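Local coordinates for cyclase (Uncultured organism, PDB 5IBZ), which is a cyclase of the putative cyclase family, a lyase that may have arylformamidase activity, at the interface of chains A and B and the interface of chains A and C. Numbering follows the deposited sequence. Chains: chain A/B/C, Uncharacterized protein.

Contact 1 and contact 2 lie about 26 Å apart, measured between the centres of their C-alpha atoms, and bring chain A against two different copies of the same protein. Strand 73-76 takes part in both: chain B offers its end and the next residues to contact 1, while chain A uses A:His74 of its own strand in contact 2. Each copy can therefore use one strand towards two neighbours. Both interfaces are two-fold symmetric, so each patch has a twin with the chains exchanged, and the deposited assembly holds four copies. Whether the protein forms this tetramer in solution the structure alone does not show.

Contact 1: the interface of chains A and B. Residues chain A 137-140; chain B 76-78.
A:Gly139 donates its backbone N-H to the main-chain carbonyl oxygen of B:Glu77, N to O 2.8 Å, in the plane of the carbonyl and with an angle of 157° at the oxygen. This bond joins the short 3-10 helix 138-140 of chain A to the segment that follows strand 73-76 of chain B, in a two-fold interface of the deposited cyclase assembly, which may or may not persist in solution.

The side chain of B:Glu77 reaches over the same turn. Its CG stands anti to the backbone N (chi1 177°) and the chain then bends at chi2, which brings the carboxylate alongside its own carbonyl, over the chain A backbone. There OE1 receives a weak hydrogen bond from the A:Ser138 hydroxyl, OG to OE1 3.0 Å. Carboxylate carbon CD lies 3.9 Å from A:Gly139 CA; a residue without a side chain suits this place because the acid group lies close against the backbone. The carboxylate is near the start of the 3-10 helix, whose N-H groups might modestly stabilise its charge. An alanine in place of B:Glu77 would probably leave the A:Ser138 hydroxyl without its carboxylate mate and open a gap over A:Gly139, although the backbone bond could persist.

Around this centre the packing is light. A:Ser137 sets its CB beside the B:Glu77 carbonyl O and 3.9 Å from B:Ile78 CA. Further along, B:Ile78 holds CG1 anti to its backbone N (chi1 -179°), and the CD1 tip touches the methyl CB of A:Ala140, a small residue suited to so slight an apolar contact.

A water adds a second polar link beside A:Ser138. The backbone N and the hydroxyl of this residue both bond to it; a serine suits this place, since its short hydroxyl lies near both the carboxylate and the water. The water passes the link on to the end of strand 73-76, lying 2.6 Å from the carbonyl O of selenomethionine B:Met76.

Contact 2: the interface of chains A and C. Residues chain A 74, 102-104; chain C 108, 310-314.
A:Asp102 sets its carboxylate between C:Leu108 and C:Val313, joining two copies of a protein of the putative cyclase family. Its CG lies between the backbone N and the carbonyl carbon (chi1 51°), the crowded position, and this turn points the acid group towards loop 310-313 of chain C.

Oxygen OD2 is gripped by two donors arriving from opposite faces of the carboxylate plane. From across the interface, C:Val313 N meets A:Asp102 OD2 on its syn side at 3.0 Å, 33° out of the carboxylate plane. From its own chain, A:His74 NE2 reaches the anti side of A:Asp102 OD2 at 2.7 Å in a nearly straight bond, with OD2 close to the plane of the ring. An aspartate suits this place because its short chain carries an acceptor for both. The histidine probably steadies the acid and may favour its charged form.

The imidazole of A:His74 has a second use: its ND1 lies 2.7 Å from the O of a water that also bonds the C:Pro310 carbonyl O. Between its two nitrogens, CE1 packs on C:Ala312 CA, where a small residue lets the backbone come near the ring.

C:Leu108 lies aslant the aspartate and stands roughly perpendicular to the histidine. The leucine's two branches divide the work. C:Leu108 CD1 lies 3.5 Å from A:Asp102 CG. It also nears A:His74 CD2, while the leucine's other methyl, CD2, presses tightly on A:Ile104 CG2. The backbone anchors this leucine through its N, bonded to the A:Asp102 carbonyl O at 2.8 Å.

C:Val313 runs antiparallel alongside the aspartate side chain, and its branched side chain brings methyl CG2 to 3.5 Å from the carboxylate carbon CG of A:Asp102.

Contact 1: the interface of chains A and B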
# COMPACT_ATOMS: atom_id res chain seq x y z
N SER A 137 -6.82 15.80 -4.76
CA SER A 137 -6.47 14.38 -4.70
C SER A 137 -5.29 14.10 -5.62
O SER A 137 -5.04 14.84 -6.56
CB SER A 137 -7.65 13.51 -5.10
OG SER A 137 -8.75 13.66 -4.22
N SER A 138 -4.59 13.01 -5.36
CA SER A 138 -3.42 12.68 -6.16
C SER A 138 -3.72 12.55 -7.65
O SER A 138 -2.91 12.93 -8.49
CB SER A 138 -2.78 11.39 -5.64
OG SER A 138 -3.73 10.35 -5.65
N GLY A 139 -4.91 12.05 -7.98
CA GLY A 139 -5.28 11.84 -9.36
C GLY A 139 -5.64 13.13 -10.03
O GLY A 139 -5.84 13.15 -11.25
N ALA A 140 -5.75 14.20 -9.25
CA ALA A 140 -5.96 15.54 -9.78
C ALA A 140 -4.75 16.43 -9.54
O ALA A 140 -4.86 17.65 -9.52
CB ALA A 140 -7.20 16.16 -9.17
N MSE B 76 -8.61 7.52 -1.42
CA MSE B 76 -9.15 7.90 -2.71
C MSE B 76 -8.04 8.38 -3.65
O MSE B 76 -7.05 8.98 -3.24
CB MSE B 76 -10.20 9.02 -2.56
CG MSE B 76 -11.29 8.77 -1.53
SE MSE B 76 -12.68 7.49 -1.98
CE MSE B 76 -13.54 8.47 -3.37
N GLU B 77 -8.23 8.12 -4.95
CA GLU B 77 -7.38 8.64 -5.99
C GLU B 77 -7.97 9.93 -6.59
O GLU B 77 -7.25 10.85 -6.96
CB GLU B 77 -7.20 7.56 -7.07
CG GLU B 77 -6.39 8.00 -8.26
CD GLU B 77 -4.93 8.20 -7.94
OE1 GLU B 77 -4.48 7.74 -6.88
OE2 GLU B 77 -4.23 8.83 -8.76
N ILE B 78 -9.30 9.99 -6.68
CA ILE B 78 -10.00 11.19 -7.13
C ILE B 78 -11.40 11.12 -6.53
O ILE B 78 -11.93 10.03 -6.30
CB ILE B 78 -10.01 11.30 -8.68
CG1 ILE B 78 -10.74 12.57 -9.12
CG2 ILE B 78 -10.63 10.11 -9.31
CD1 ILE B 78 -9.92 13.43 -10.03
O HOH W 1 -5.79 11.22 -3.39

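Contact 2: the interface of chains A and C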
# COMPACT_ATOMS: atom_id res chain seq x y z
N HIS A 74 6.89 -2.32 5.81
CA HIS A 74 7.88 -2.88 4.89
C HIS A 74 7.51 -4.33 4.57
O HIS A 74 7.21 -5.10 5.47
CB HIS A 74 9.26 -2.80 5.58
CG HIS A 74 10.41 -3.39 4.81
ND1 HIS A 74 11.33 -4.23 5.40
CD2 HIS A 74 10.85 -3.18 3.54
CE1 HIS A 74 12.26 -4.55 4.51
NE2 HIS A 74 11.99 -3.93 3.38
N ASP A 102 12.10 -5.30 -2.33
CA ASP A 102 11.11 -4.97 -1.31
C ASP A 102 10.31 -3.72 -1.61
O ASP A 102 10.53 -3.02 -2.61
CB ASP A 102 11.78 -4.87 0.06
CG ASP A 102 13.00 -3.96 0.11
OD1 ASP A 102 13.40 -3.35 -0.91
OD2 ASP A 102 13.57 -3.88 1.24
N TYR A 103 9.33 -3.48 -0.73
CA TYR A 103 8.29 -2.47 -0.89
C TYR A 103 8.03 -1.76 0.43
O TYR A 103 8.29 -2.31 1.51
CB TYR A 103 6.96 -3.11 -1.37
CG TYR A 103 6.89 -3.38 -2.85
CD1 TYR A 103 7.55 -4.45 -3.42
CD2 TYR A 103 6.15 -2.55 -3.67
CE1 TYR A 103 7.52 -4.66 -4.78
CE2 TYR A 103 6.09 -2.76 -5.03
CZ TYR A 103 6.77 -3.82 -5.58
OH TYR A 103 6.72 -4.05 -6.95
N ILE A 104 7.46 -0.56 0.35
CA ILE A 104 7.04 0.15 1.54
C ILE A 104 5.68 0.77 1.29
O ILE A 104 5.40 1.25 0.18
CB ILE A 104 8.06 1.22 1.95
CG1 ILE A 104 7.73 1.79 3.34
CG2 ILE A 104 8.15 2.34 0.94
CD1 ILE A 104 8.44 1.06 4.45
N LEU C 108 11.00 -0.28 -3.17
CA LEU C 108 12.18 0.45 -2.76
C LEU C 108 13.20 0.48 -3.89
O LEU C 108 14.14 1.30 -3.85
CB LEU C 108 12.78 -0.13 -1.48
CG LEU C 108 11.84 -0.05 -0.28
CD1 LEU C 108 12.45 -0.60 1.01
CD2 LEU C 108 11.32 1.36 -0.03
N PRO C 310 15.47 -0.21 8.43
CA PRO C 310 16.13 -1.44 8.88
C PRO C 310 15.57 -2.68 8.18
O PRO C 310 14.36 -2.86 8.02
CB PRO C 310 15.85 -1.46 10.39
CG PRO C 310 14.65 -0.59 10.58
CD PRO C 310 14.77 0.48 9.54
N GLY C 311 16.48 -3.53 7.75
CA GLY C 311 16.11 -4.76 7.09
C GLY C 311 15.80 -4.59 5.60
O GLY C 311 15.44 -5.57 4.95
N ALA C 312 15.86 -3.38 5.08
CA ALA C 312 15.58 -3.17 3.66
C ALA C 312 16.79 -3.47 2.80
O ALA C 312 17.93 -3.37 3.24
CB ALA C 312 15.11 -1.74 3.41
N VAL C 313 16.53 -3.85 1.55
CA VAL C 313 17.60 -4.23 0.64
C VAL C 313 17.92 -3.14 -0.38
O VAL C 313 18.65 -3.35 -1.36
CB VAL C 313 17.27 -5.57 -0.08
CG1 VAL C 313 17.11 -6.70 0.95
CG2 VAL C 313 16.03 -5.47 -0.94
N GLY C 314 17.44 -1.94 -0.10
CA GLY C 314 17.78 -0.75 -0.87
C GLY C 314 16.94 0.39 -0.36
O GLY C 314 16.21 0.25 0.62
O HOH W 2 12.81 -5.09 7.53